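Local coordinates for protein OBCA, Oxalate Biosynthetic Component A (Burkholderia glumae, PDB 4NNB) that is probably a metal-dependent enzyme built on a TIM barrel, with a magnesium ion and an oxaloacetate ion bound in its pocket, at residues N357-Y362 with E435-S440; R421-A426 with Q455-D460; A294-Y299 with D336-V341. All coordinates share one frame; numbering follows the deposited sequence.

Contact 1 of 3, residues N357-Y362 with E435-S440; sequences NATSLY and ERLRAS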
ATOM      1  N   ASN A 357      23.009  11.082   6.943  1.00 24.71           N
ATOM      2  CA  ASN A 357      22.800  12.481   6.561  1.00 24.98           C
ATOM      3  C   ASN A 357      21.961  13.279   7.559  1.00 25.83           C
ATOM      4  O   ASN A 357      22.288  14.424   7.887  1.00 24.28           O
ATOM      5  CB  ASN A 357      22.207  12.558   5.153  1.00 24.83           C
ATOM      6  CG  ASN A 357      23.167  12.022   4.090  1.00 27.36           C
ATOM      7  OD1 ASN A 357      24.335  11.753   4.379  1.00 24.98           O
ATOM      8  ND2 ASN A 357      22.681  11.888   2.854  1.00 22.77           N
ATOM      9  N   ALA A 358      20.883  12.670   8.045  1.00 22.01           N
ATOM     10  CA  ALA A 358      19.978  13.351   8.965  1.00 22.03           C
ATOM     11  C   ALA A 358      20.704  13.695  10.248  1.00 22.89           C
ATOM     12  O   ALA A 358      20.489  14.762  10.823  1.00 23.47           O
ATOM     13  CB  ALA A 358      18.756  12.499   9.264  1.00 22.40           C
ATOM     14  N   THR A 359      21.584  12.800  10.689  1.00 22.38           N
ATOM     15  CA  THR A 359      22.256  12.997  11.968  1.00 26.54           C
ATOM     16  C   THR A 359      23.542  13.816  11.853  1.00 28.39           C
ATOM     17  O   THR A 359      24.155  14.135  12.862  1.00 29.50           O
ATOM     18  CB  THR A 359      22.561  11.661  12.681  1.00 27.68           C
ATOM     19  OG1 THR A 359      23.407  10.848  11.860  1.00 28.31           O
ATOM     20  CG2 THR A 359      21.267  10.910  12.982  1.00 24.49           C
ATOM     21  N   SER A 360      23.943  14.163  10.634  1.00 26.17           N
ATOM     22  CA  SER A 360      25.155  14.970  10.463  1.00 26.98           C
ATOM     23  C   SER A 360      24.850  16.280   9.753  1.00 25.50           C
ATOM     24  O   SER A 360      24.459  17.262  10.381  1.00 25.82           O
ATOM     25  CB  SER A 360      26.250  14.172   9.739  1.00 22.70           C
ATOM     26  OG  SER A 360      25.851  13.790   8.433  1.00 27.50           O
ATOM     27  N   LEU A 361      24.998  16.283   8.436  1.00 24.78           N
ATOM     28  CA  LEU A 361      24.830  17.504   7.655  1.00 25.45           C
ATOM     29  C   LEU A 361      23.475  18.208   7.817  1.00 28.19           C
ATOM     30  O   LEU A 361      23.417  19.435   7.902  1.00 26.33           O
ATOM     31  CB  LEU A 361      25.082  17.218   6.177  1.00 24.91           C
ATOM     32  CG  LEU A 361      25.234  18.460   5.306  1.00 28.33           C
ATOM     33  CD1 LEU A 361      26.579  19.119   5.575  1.00 27.80           C
ATOM     34  CD2 LEU A 361      25.103  18.073   3.849  1.00 30.59           C
ATOM     35  N   TYR A 362      22.387  17.445   7.869  1.00 24.13           N
ATOM     36  CA  TYR A 362      21.070  18.067   7.914  1.00 24.17           C
ATOM     37  C   TYR A 362      20.533  18.243   9.323  1.00 25.90           C
ATOM     38  O   TYR A 362      19.389  18.654   9.505  1.00 24.80           O
ATOM     39  CB  TYR A 362      20.072  17.273   7.068  1.00 22.83           C
ATOM     40  CG  TYR A 362      20.421  17.228   5.595  1.00 24.68           C
ATOM     41  CD1 TYR A 362      21.081  16.132   5.052  1.00 27.00           C
ATOM     42  CD2 TYR A 362      20.082  18.273   4.744  1.00 27.25           C
ATOM     43  CE1 TYR A 362      21.401  16.077   3.700  1.00 24.73           C
ATOM     44  CE2 TYR A 362      20.404  18.226   3.384  1.00 26.37           C
ATOM     45  CZ  TYR A 362      21.064  17.133   2.878  1.00 24.65           C
ATOM     46  OH  TYR A 362      21.386  17.079   1.535  1.00 26.57           O
ATOM     47  N   GLU A 435      18.872   4.038  17.936  1.00 31.39           N
ATOM     48  CA  GLU A 435      19.746   4.688  18.915  1.00 31.82           C
ATOM     49  C   GLU A 435      20.550   5.843  18.312  1.00 28.59           C
ATOM     50  O   GLU A 435      20.770   6.862  18.978  1.00 33.23           O
ATOM     51  CB  GLU A 435      20.683   3.670  19.575  1.00 34.41           C
ATOM     52  CG  GLU A 435      19.963   2.639  20.434  1.00 37.48           C
ATOM     53  CD  GLU A 435      19.052   3.283  21.474  1.00 46.10           C
ATOM     54  OE1 GLU A 435      19.486   4.249  22.151  1.00 44.39           O
ATOM     55  OE2 GLU A 435      17.894   2.829  21.601  1.00 49.90           O
ATOM     56  N   ARG A 436      20.981   5.700  17.061  1.00 30.97           N
ATOM     57  CA  ARG A 436      21.670   6.811  16.393  1.00 31.17           C
ATOM     58  C   ARG A 436      20.738   8.002  16.286  1.00 30.01           C
ATOM     59  O   ARG A 436      21.134   9.133  16.546  1.00 28.51           O
ATOM     60  CB  ARG A 436      22.167   6.413  15.003  1.00 35.67           C
ATOM     61  CG  ARG A 436      23.411   5.529  15.000  1.00 40.76           C
ATOM     62  CD  ARG A 436      23.911   5.327  13.575  1.00 40.13           C
ATOM     63  NE  ARG A 436      24.459   6.560  13.012  1.00 43.66           N
ATOM     64  CZ  ARG A 436      24.652   6.759  11.712  1.00 39.72           C
ATOM     65  NH1 ARG A 436      24.323   5.812  10.842  1.00 38.31           N
ATOM     66  NH2 ARG A 436      25.159   7.905  11.282  1.00 39.35           N
ATOM     67  N   LEU A 437      19.485   7.742  15.925  1.00 29.38           N
ATOM     68  CA  LEU A 437      18.512   8.824  15.797  1.00 28.18           C
ATOM     69  C   LEU A 437      18.225   9.472  17.156  1.00 30.54           C
ATOM     70  O   LEU A 437      18.165  10.707  17.260  1.00 28.12           O
ATOM     71  CB  LEU A 437      17.222   8.326  15.106  1.00 26.05           C
ATOM     72  CG  LEU A 437      17.347   7.834  13.650  1.00 27.50           C
ATOM     73  CD1 LEU A 437      16.026   7.232  13.138  1.00 25.03           C
ATOM     74  CD2 LEU A 437      17.805   8.959  12.728  1.00 26.37           C
ATOM     75  N   ARG A 438      18.068   8.652  18.199  1.00 29.40           N
ATOM     76  CA  ARG A 438      17.791   9.176  19.543  1.00 32.80           C
ATOM     77  C   ARG A 438      18.970   9.973  20.100  1.00 27.31           C
ATOM     78  O   ARG A 438      18.777  10.958  20.798  1.00 30.94           O
ATOM     79  CB  ARG A 438      17.472   8.049  20.530  1.00 32.99           C
ATOM     80  CG  ARG A 438      16.274   7.204  20.184  1.00 35.18           C
ATOM     81  CD  ARG A 438      15.002   7.975  20.301  1.00 33.62           C
ATOM     82  NE  ARG A 438      13.867   7.065  20.412  1.00 33.59           N
ATOM     83  CZ  ARG A 438      12.601   7.449  20.336  1.00 36.33           C
ATOM     84  NH1 ARG A 438      12.307   8.729  20.130  1.00 27.60           N
ATOM     85  NH2 ARG A 438      11.631   6.543  20.449  1.00 35.20           N
ATOM     86  N   ALA A 439      20.183   9.528  19.796  1.00 33.48           N
ATOM     87  CA  ALA A 439      21.378  10.211  20.281  1.00 33.35           C
ATOM     88  C   ALA A 439      21.490  11.591  19.633  1.00 34.68           C
ATOM     89  O   ALA A 439      21.825  12.574  20.299  1.00 31.93           O
ATOM     90  CB  ALA A 439      22.636   9.366  20.011  1.00 33.48           C
ATOM     91  N   SER A 440      21.193  11.676  18.337  1.00 32.08           N
ATOM     92  CA  SER A 440      21.346  12.948  17.637  1.00 30.19           C
ATOM     93  C   SER A 440      20.172  13.861  17.881  1.00 29.97           C
ATOM     94  O   SER A 440      20.312  15.081  17.820  1.00 29.38           O
ATOM     95  CB  SER A 440      21.536  12.743  16.130  1.00 31.88           C
ATOM     96  OG  SER A 440      22.756  12.084  15.873  1.00 41.24           O
TER
HETATM   97  O   HOH W   1      24.544  13.955  15.908  1.00 37.15           O
HETATM   98  O   HOH W   2      24.882   9.032  14.008  1.00 46.37           O

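Contact 2 of 3, residues R421-A426 with Q455-D460; sequences RAVELA and QNLLVD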
ATOM      1  N   ARG A 421      12.239 -15.670  16.685  1.00 37.87           N
ATOM      2  CA  ARG A 421      13.548 -15.466  16.072  1.00 42.52           C
ATOM      3  C   ARG A 421      13.488 -14.288  15.093  1.00 47.95           C
ATOM      4  O   ARG A 421      14.389 -13.448  15.070  1.00 43.25           O
ATOM      5  CB  ARG A 421      14.064 -16.735  15.367  1.00 41.95           C
ATOM      6  CG  ARG A 421      14.367 -17.915  16.314  1.00 51.24           C
ATOM      7  CD  ARG A 421      15.495 -18.842  15.802  1.00 54.14           C
ATOM      8  NE  ARG A 421      15.157 -19.595  14.588  1.00 53.20           N
ATOM      9  CZ  ARG A 421      14.402 -20.693  14.569  1.00 54.59           C
ATOM     10  NH1 ARG A 421      13.884 -21.169  15.697  1.00 53.50           N
ATOM     11  NH2 ARG A 421      14.153 -21.315  13.421  1.00 48.05           N
ATOM     12  N   ALA A 422      12.411 -14.218  14.309  1.00 41.56           N
ATOM     13  CA  ALA A 422      12.241 -13.144  13.329  1.00 41.81           C
ATOM     14  C   ALA A 422      12.229 -11.764  13.995  1.00 41.03           C
ATOM     15  O   ALA A 422      12.917 -10.853  13.538  1.00 41.22           O
ATOM     16  CB  ALA A 422      10.977 -13.360  12.508  1.00 38.13           C
ATOM     17  N   VAL A 423      11.448 -11.618  15.063  1.00 36.01           N
ATOM     18  CA  VAL A 423      11.435 -10.399  15.866  1.00 39.88           C
ATOM     19  C   VAL A 423      12.835 -10.018  16.353  1.00 42.66           C
ATOM     20  O   VAL A 423      13.227  -8.850  16.285  1.00 37.74           O
ATOM     21  CB  VAL A 423      10.486 -10.530  17.075  1.00 42.89           C
ATOM     22  CG1 VAL A 423      10.643  -9.349  18.026  1.00 37.92           C
ATOM     23  CG2 VAL A 423       9.046 -10.645  16.608  1.00 43.32           C
ATOM     24  N   GLU A 424      13.582 -11.009  16.831  1.00 42.77           N
ATOM     25  CA  GLU A 424      14.941 -10.800  17.327  1.00 47.09           C
ATOM     26  C   GLU A 424      15.864 -10.223  16.250  1.00 42.33           C
ATOM     27  O   GLU A 424      16.611  -9.275  16.502  1.00 39.62           O
ATOM     28  CB  GLU A 424      15.518 -12.117  17.870  1.00 45.41           C
ATOM     29  CG  GLU A 424      16.972 -12.029  18.327  1.00 53.15           C
ATOM     30  CD  GLU A 424      17.443 -13.280  19.064  1.00 66.84           C
ATOM     31  OE1 GLU A 424      18.455 -13.185  19.796  1.00 69.95           O
ATOM     32  OE2 GLU A 424      16.803 -14.351  18.913  1.00 59.48           O
ATOM     33  N   LEU A 425      15.815 -10.801  15.055  1.00 40.07           N
ATOM     34  CA  LEU A 425      16.650 -10.339  13.952  1.00 43.56           C
ATOM     35  C   LEU A 425      16.286  -8.918  13.544  1.00 41.30           C
ATOM     36  O   LEU A 425      17.159  -8.128  13.183  1.00 35.28           O
ATOM     37  CB  LEU A 425      16.506 -11.259  12.745  1.00 38.77           C
ATOM     38  CG  LEU A 425      16.826 -12.733  12.977  1.00 45.36           C
ATOM     39  CD1 LEU A 425      16.519 -13.543  11.731  1.00 40.69           C
ATOM     40  CD2 LEU A 425      18.277 -12.894  13.365  1.00 44.20           C
ATOM     41  N   ALA A 426      14.995  -8.604  13.592  1.00 38.09           N
ATOM     42  CA  ALA A 426      14.512  -7.283  13.203  1.00 38.43           C
ATOM     43  C   ALA A 426      15.019  -6.240  14.183  1.00 38.96           C
ATOM     44  O   ALA A 426      15.599  -5.218  13.780  1.00 35.53           O
ATOM     45  CB  ALA A 426      12.991  -7.265  13.145  1.00 33.01           C
ATOM     46  N   GLN A 455       4.098  -7.771   8.215  1.00 28.81           N
ATOM     47  CA  GLN A 455       3.416  -6.961   9.224  1.00 29.23           C
ATOM     48  C   GLN A 455       3.045  -7.656  10.538  1.00 28.94           C
ATOM     49  O   GLN A 455       2.686  -6.984  11.494  1.00 27.17           O
ATOM     50  CB  GLN A 455       2.209  -6.224   8.627  1.00 27.06           C
ATOM     51  CG  GLN A 455       2.619  -5.009   7.772  1.00 25.48           C
ATOM     52  CD  GLN A 455       1.433  -4.273   7.190  1.00 24.42           C
ATOM     53  OE1 GLN A 455       0.300  -4.750   7.251  1.00 32.19           O
ATOM     54  NE2 GLN A 455       1.683  -3.106   6.623  1.00 27.25           N
ATOM     55  N   ASN A 456       3.143  -8.981  10.606  1.00 29.09           N
ATOM     56  CA  ASN A 456       2.887  -9.649  11.890  1.00 32.03           C
ATOM     57  C   ASN A 456       3.941  -9.257  12.926  1.00 33.05           C
ATOM     58  O   ASN A 456       3.746  -9.436  14.117  1.00 34.81           O
ATOM     59  CB  ASN A 456       2.813 -11.173  11.742  1.00 30.34           C
ATOM     60  CG  ASN A 456       1.589 -11.632  10.957  1.00 31.05           C
ATOM     61  OD1 ASN A 456       0.607 -10.906  10.848  1.00 34.60           O
ATOM     62  ND2 ASN A 456       1.651 -12.841  10.405  1.00 31.29           N
ATOM     63  N   LEU A 457       5.054  -8.707  12.449  1.00 31.78           N
ATOM     64  CA  LEU A 457       6.153  -8.267  13.299  1.00 31.04           C
ATOM     65  C   LEU A 457       5.935  -6.875  13.869  1.00 32.55           C
ATOM     66  O   LEU A 457       6.602  -6.496  14.833  1.00 32.19           O
ATOM     67  CB  LEU A 457       7.458  -8.251  12.492  1.00 29.60           C
ATOM     68  CG  LEU A 457       7.934  -9.561  11.881  1.00 34.43           C
ATOM     69  CD1 LEU A 457       9.139  -9.320  10.994  1.00 31.57           C
ATOM     70  CD2 LEU A 457       8.274 -10.553  12.988  1.00 35.46           C
ATOM     71  N   LEU A 458       5.019  -6.109  13.270  1.00 31.41           N
ATOM     72  CA  LEU A 458       4.893  -4.672  13.559  1.00 31.32           C
ATOM     73  C   LEU A 458       4.854  -4.306  15.030  1.00 34.29           C
ATOM     74  O   LEU A 458       5.646  -3.482  15.493  1.00 28.07           O
ATOM     75  CB  LEU A 458       3.645  -4.088  12.901  1.00 31.72           C
ATOM     76  CG  LEU A 458       3.782  -3.409  11.547  1.00 36.81           C
ATOM     77  CD1 LEU A 458       2.417  -2.860  11.152  1.00 30.34           C
ATOM     78  CD2 LEU A 458       4.850  -2.303  11.569  1.00 27.64           C
ATOM     79  N   VAL A 459       3.911  -4.894  15.761  1.00 30.63           N
ATOM     80  CA  VAL A 459       3.741  -4.543  17.163  1.00 31.60           C
ATOM     81  C   VAL A 459       4.913  -5.001  18.036  1.00 31.18           C
ATOM     82  O   VAL A 459       5.392  -4.226  18.860  1.00 32.93           O
ATOM     83  CB  VAL A 459       2.395  -5.043  17.719  1.00 36.29           C
ATOM     84  CG1 VAL A 459       2.315  -4.811  19.229  1.00 35.87           C
ATOM     85  CG2 VAL A 459       1.260  -4.332  17.010  1.00 30.40           C
ATOM     86  N   ASP A 460       5.379  -6.235  17.856  1.00 29.24           N
ATOM     87  CA  ASP A 460       6.486  -6.726  18.677  1.00 35.58           C
ATOM     88  C   ASP A 460       7.741  -5.874  18.465  1.00 38.46           C
ATOM     89  O   ASP A 460       8.402  -5.479  19.430  1.00 34.61           O
ATOM     90  CB  ASP A 460       6.811  -8.185  18.369  1.00 35.93           C
ATOM     91  CG  ASP A 460       5.785  -9.155  18.943  1.00 40.14           C
ATOM     92  OD1 ASP A 460       5.105  -8.811  19.931  1.00 45.11           O
ATOM     93  OD2 ASP A 460       5.665 -10.264  18.391  1.00 45.42           O
TER

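Contact 3 of 3, residues A294-Y299 with D336-V341; sequences AHLKFY and DHFERV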
ATOM      1  N   ALA A 294       5.032  22.467  -3.945  1.00 23.35           N
ATOM      2  CA  ALA A 294       3.929  23.349  -4.351  1.00 24.51           C
ATOM      3  C   ALA A 294       2.617  23.065  -3.599  1.00 26.27           C
ATOM      4  O   ALA A 294       1.783  23.958  -3.424  1.00 28.92           O
ATOM      5  CB  ALA A 294       3.714  23.276  -5.851  1.00 25.23           C
ATOM      6  N   HIS A 295       2.439  21.827  -3.148  1.00 23.53           N
ATOM      7  CA  HIS A 295       1.283  21.466  -2.320  1.00 24.17           C
ATOM      8  C   HIS A 295       1.489  21.775  -0.845  1.00 26.75           C
ATOM      9  O   HIS A 295       0.597  21.529  -0.027  1.00 25.33           O
ATOM     10  CB  HIS A 295       0.892  19.990  -2.502  1.00 24.11           C
ATOM     11  CG  HIS A 295       2.002  19.018  -2.225  1.00 26.74           C
ATOM     12  ND1 HIS A 295       3.337  19.329  -2.392  1.00 23.95           N
ATOM     13  CD2 HIS A 295       1.965  17.723  -1.819  1.00 22.04           C
ATOM     14  CE1 HIS A 295       4.075  18.273  -2.089  1.00 25.49           C
ATOM     15  NE2 HIS A 295       3.266  17.287  -1.738  1.00 24.54           N
ATOM     16  N   LEU A 296       2.651  22.323  -0.499  1.00 22.57           N
ATOM     17  CA  LEU A 296       2.934  22.623   0.897  1.00 26.75           C
ATOM     18  C   LEU A 296       2.755  24.108   1.158  1.00 30.19           C
ATOM     19  O   LEU A 296       3.586  24.742   1.790  1.00 37.20           O
ATOM     20  CB  LEU A 296       4.340  22.176   1.287  1.00 23.96           C
ATOM     21  CG  LEU A 296       4.631  20.698   0.995  1.00 31.63           C
ATOM     22  CD1 LEU A 296       6.025  20.365   1.504  1.00 23.71           C
ATOM     23  CD2 LEU A 296       3.571  19.735   1.590  1.00 22.23           C
ATOM     24  N   LYS A 297       1.652  24.649   0.666  1.00 31.85           N
ATOM     25  CA  LYS A 297       1.359  26.072   0.807  1.00 31.91           C
ATOM     26  C   LYS A 297       0.437  26.298   1.992  1.00 34.69           C
ATOM     27  O   LYS A 297      -0.123  25.347   2.540  1.00 32.12           O
ATOM     28  CB  LYS A 297       0.657  26.547  -0.453  1.00 33.80           C
ATOM     29  CG  LYS A 297      -0.642  25.793  -0.709  1.00 29.14           C
ATOM     30  CD  LYS A 297      -1.376  26.343  -1.907  1.00 31.84           C
ATOM     31  CE  LYS A 297      -2.741  25.690  -2.055  1.00 30.92           C
ATOM     32  NZ  LYS A 297      -3.256  25.813  -3.455  1.00 35.14           N
ATOM     33  N   PHE A 298       0.280  27.559   2.393  1.00 35.34           N
ATOM     34  CA  PHE A 298      -0.797  27.943   3.296  1.00 33.95           C
ATOM     35  C   PHE A 298      -2.125  27.759   2.561  1.00 32.34           C
ATOM     36  O   PHE A 298      -2.344  28.352   1.510  1.00 34.13           O
ATOM     37  CB  PHE A 298      -0.620  29.404   3.730  1.00 39.39           C
ATOM     38  CG  PHE A 298      -1.583  29.848   4.794  1.00 34.13           C
ATOM     39  CD1 PHE A 298      -2.795  30.427   4.455  1.00 35.17           C
ATOM     40  CD2 PHE A 298      -1.267  29.699   6.135  1.00 36.75           C
ATOM     41  CE1 PHE A 298      -3.692  30.842   5.445  1.00 36.15           C
ATOM     42  CE2 PHE A 298      -2.154  30.111   7.126  1.00 39.72           C
ATOM     43  CZ  PHE A 298      -3.364  30.683   6.778  1.00 34.27           C
ATOM     44  N   TYR A 299      -3.000  26.910   3.094  1.00 30.17           N
ATOM     45  CA  TYR A 299      -4.321  26.719   2.502  1.00 31.48           C
ATOM     46  C   TYR A 299      -5.315  27.696   3.137  1.00 35.51           C
ATOM     47  O   TYR A 299      -5.699  27.515   4.287  1.00 31.32           O
ATOM     48  CB  TYR A 299      -4.800  25.261   2.682  1.00 32.78           C
ATOM     49  CG  TYR A 299      -4.103  24.279   1.759  1.00 27.83           C
ATOM     50  CD1 TYR A 299      -4.708  23.834   0.593  1.00 27.52           C
ATOM     51  CD2 TYR A 299      -2.824  23.824   2.049  1.00 28.54           C
ATOM     52  CE1 TYR A 299      -4.049  22.950  -0.260  1.00 29.83           C
ATOM     53  CE2 TYR A 299      -2.165  22.934   1.211  1.00 25.00           C
ATOM     54  CZ  TYR A 299      -2.774  22.511   0.059  1.00 25.23           C
ATOM     55  OH  TYR A 299      -2.103  21.627  -0.768  1.00 24.27           O
ATOM     56  N   ASP A 336      14.158  25.130   3.562  1.00 29.15           N
ATOM     57  CA  ASP A 336      13.829  26.565   3.596  1.00 24.61           C
ATOM     58  C   ASP A 336      12.317  26.745   3.550  1.00 27.38           C
ATOM     59  O   ASP A 336      11.743  27.548   4.279  1.00 26.61           O
ATOM     60  CB  ASP A 336      14.425  27.283   2.381  1.00 31.83           C
ATOM     61  CG  ASP A 336      15.812  27.837   2.645  1.00 42.13           C
ATOM     62  OD1 ASP A 336      16.326  27.620   3.764  1.00 38.46           O
ATOM     63  OD2 ASP A 336      16.388  28.480   1.727  1.00 42.86           O
ATOM     64  N   HIS A 337      11.673  25.985   2.678  1.00 26.20           N
ATOM     65  CA  HIS A 337      10.232  26.110   2.513  1.00 27.54           C
ATOM     66  C   HIS A 337       9.428  25.582   3.707  1.00 28.78           C
ATOM     67  O   HIS A 337       8.522  26.265   4.197  1.00 29.87           O
ATOM     68  CB  HIS A 337       9.792  25.427   1.236  1.00 27.83           C
ATOM     69  CG  HIS A 337       8.330  25.541   0.981  1.00 34.19           C
ATOM     70  ND1 HIS A 337       7.791  26.524   0.179  1.00 36.17           N
ATOM     71  CD2 HIS A 337       7.286  24.807   1.432  1.00 29.28           C
ATOM     72  CE1 HIS A 337       6.479  26.382   0.137  1.00 39.40           C
ATOM     73  NE2 HIS A 337       6.146  25.350   0.895  1.00 37.15           N
ATOM     74  N   PHE A 338       9.748  24.374   4.170  1.00 27.56           N
ATOM     75  CA  PHE A 338       9.060  23.798   5.324  1.00 28.94           C
ATOM     76  C   PHE A 338       9.159  24.784   6.495  1.00 34.17           C
ATOM     77  O   PHE A 338       8.160  25.085   7.165  1.00 28.90           O
ATOM     78  CB  PHE A 338       9.690  22.463   5.748  1.00 25.03           C
ATOM     79  CG  PHE A 338       9.321  21.268   4.875  1.00 26.14           C
ATOM     80  CD1 PHE A 338       9.472  21.302   3.493  1.00 24.13           C
ATOM     81  CD2 PHE A 338       8.896  20.077   5.460  1.00 26.78           C
ATOM     82  CE1 PHE A 338       9.181  20.187   2.711  1.00 24.83           C
ATOM     83  CE2 PHE A 338       8.602  18.958   4.682  1.00 26.47           C
ATOM     84  CZ  PHE A 338       8.745  19.016   3.302  1.00 25.38           C
ATOM     85  N   GLU A 339      10.366  25.300   6.727  1.00 28.66           N
ATOM     86  CA  GLU A 339      10.585  26.225   7.835  1.00 31.03           C
ATOM     87  C   GLU A 339       9.697  27.461   7.682  1.00 29.91           C
ATOM     88  O   GLU A 339       9.030  27.877   8.629  1.00 36.06           O
ATOM     89  CB  GLU A 339      12.076  26.600   7.932  1.00 34.48           C
ATOM     90  CG  GLU A 339      12.469  27.334   9.213  1.00 38.70           C
ATOM     91  CD  GLU A 339      13.952  27.664   9.276  1.00 37.13           C
ATOM     92  OE1 GLU A 339      14.767  26.936   8.676  1.00 33.58           O
ATOM     93  OE2 GLU A 339      14.307  28.653   9.940  1.00 47.74           O
ATOM     94  N   ARG A 340       9.661  28.018   6.475  1.00 34.42           N
ATOM     95  CA  ARG A 340       8.863  29.210   6.197  1.00 36.04           C
ATOM     96  C   ARG A 340       7.351  29.033   6.405  1.00 39.74           C
ATOM     97  O   ARG A 340       6.709  29.885   7.024  1.00 37.10           O
ATOM     98  CB  ARG A 340       9.134  29.731   4.779  1.00 36.08           C
ATOM     99  CG  ARG A 340       8.387  31.024   4.471  1.00 41.34           C
ATOM    100  CD  ARG A 340       8.752  31.624   3.118  1.00 41.51           C
ATOM    101  NE  ARG A 340       8.254  30.849   1.978  1.00 51.42           N
ATOM    102  CZ  ARG A 340       6.981  30.809   1.580  1.00 55.33           C
ATOM    103  NH1 ARG A 340       6.640  30.081   0.523  1.00 51.38           N
ATOM    104  NH2 ARG A 340       6.043  31.483   2.239  1.00 52.57           N
ATOM    105  N   VAL A 341       6.775  27.944   5.897  1.00 34.29           N
ATOM    106  CA  VAL A 341       5.321  27.780   5.994  1.00 33.01           C
ATOM    107  C   VAL A 341       4.867  27.082   7.272  1.00 28.44           C
ATOM    108  O   VAL A 341       3.673  27.006   7.543  1.00 37.65           O
ATOM    109  CB  VAL A 341       4.727  27.075   4.766  1.00 33.67           C
ATOM    110  CG1 VAL A 341       5.135  27.791   3.507  1.00 35.16           C
ATOM    111  CG2 VAL A 341       5.163  25.598   4.722  1.00 31.04           C
TER

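Contact 1 of 3, residues N357-Y362 with E435-S440
The guanidinium group of Arg436 meets Thr359 at a slant, with OG1 3.5 Å from NH2, while a water lies at its edge, in the plane of the group. That water accepts from Arg436 NE at 2.7 Å and donates to Thr359 OG1 at 3.2 Å, so it joins the arginine to the threonine. Farther along the same group, NH1 forms a salt bridge with Asp356, just before the first segment. A bend at chi3 (69°) brings the arginine's end back towards the threonine, and the two side chains cross at about a right angle.

Thr359 is the hub of the contact. Its OG1 lies between the backbone N and the carbonyl carbon (chi1 60°), where it is hydrogen-bonded to the carbonyl of Val355 in the preceding helical turn. The rest of the side chain presses on helix 416-440: CB approaches Ser440 OG to 3.2 Å, and CG2 rests 3.7 Å from Ser440 CB and 4.0 Å from Leu437 CD2. Leu437 continues inward to Phe375, Leu377 and Ile446 on two barrel strands. A second water bridges nearby, bound to Ser440 OG at 2.6 Å and donating to Thr359 O.

The example shows how neighbouring helices on the outside of a TIM barrel can meet: 352-359 follows one strand, 416-440 precedes another, and the strand 373-378 runs between those two in the sheet. A small methyl-to-leucine contact on the barrel side is joined to a polar, hydrated one. Two waters relay the clear polar links between the segments, whereas the direct charge pairing goes to Asp356. The chemistry is consistent with a seam held partly through bound water and partly by apolar contact, with the nearby carboxylate probably balancing the arginine's charge.

Contact 2 of 3, residues R421-A426 with Q455-D460
Leu457 and Val423 lie side by side in the outer helical layer of a TIM barrel, where helix 416-440 packs against the beta-alpha-beta unit formed by strand 444-449, helix 458-465 and strand 469-472. At their closest, the backbones bring the CA atoms of these two residues to 6.2 Å. Leu457 is the buried member. Its CG stands anti to the carbonyl carbon (chi1 -60°), which sends CD2 across to helix 416-440. This one methyl does the touching: it meets Val423 CG2 at 3.7 Å and Ala422 CB at 3.9 Å, and it thus sits over two consecutive residues of the facing helix. The valine and leucine slide past each other in opposite directions, each lying alongside the other. Leu457 also touches Ile407, which extends the apolar cluster to helix 401-413.

The next two residues turn to other neighbours. Leu458 faces the barrel, against Ile470 and Val472, and Val459 packs on helix 495-507.

One turn after Leu457, Asp460 comes back to the interface and crosses Val423 at about a right angle. Its aliphatic part is used here, with CB 3.8 Å from Val423 CG2 and 4.0 Å from Val423 CG1, so both valine methyls are engaged. The carboxylate has separate polar partners: OD1 forms a salt bridge with Arg509, which would favour the charged carboxylate, and OD2 is hydrogen-bonded to His419 NE2, one turn before Val423 on the same helix. That same OD2 also lies 3.8 Å from Val423 CG2.

Contact 3 of 3, residues A294-Y299 with D336-V341
His337 turns the edge of its imidazole ring to the backbone of Leu296, and by this bond helix 328-341, on the outside of the TIM barrel, takes hold of the loop that leads into strand 308-311. NE2 donates to Leu296 O at 2.8 Å with an N-H...O angle of 162°. The oxygen is near the ring plane, but the nitrogen stands well above the carbonyl plane, 50° out of it, and so misses the lone-pair directions. The imidazole reaches the loop because chi1 of -179° swings CG away from the backbone N. The bond puts the proton on NE2, and it supplies a side-chain partner for a carbonyl in a segment without regular secondary structure.

Val341, one turn later, lies over one face of the same ring: its CG1 is 3.6 Å above the plane, displaced towards the rim. The other methyl, CG2, approaches Leu296 O to 3.4 Å. The valine thus flanks both donor and acceptor with hydrocarbon.

Leu296 itself is buried and uses its branches differently. CD1 meets Phe338 at a slant, neither squarely over the ring nor in its plane, 3.4 Å from CE1, which is tight for two carbons. Both residues also touch Ala309 of strand 308-311, so the pair joins loop and helix to the barrel wall. CD2 goes the other way, over the centre of the His295 ring at 3.9 Å. His295 is held in turn by a hydrogen bond from NE2 to the backbone O of Ser277, a residue of the oxaloacetate pocket. Within the loop, the hydroxyl of Tyr299 donates to the carbonyl of His295, OH to O, at 2.8 Å.

How the contacts relate
Contacts 1 and 2 share helix 416-440, gripped near its C-terminal end in one and nearer its start in the other; their centres are 24 Å apart and their nearest atoms about 11 Å. Contact 3 closes earlier in the chain, yet its nearest atoms come within about 9 Å of contact 1, and Tyr362 of that contact rests on Pro328 and Leu331 of helix 328-341. Contacts 2 and 3 are more distant, 37 Å between centres. All three lie in the barrel's outer layer. Contact 3 approaches the pocket, with the Phe338 side chain about 9 Å from the oxaloacetate ion and that of Leu296 about 12 Å from the magnesium ion.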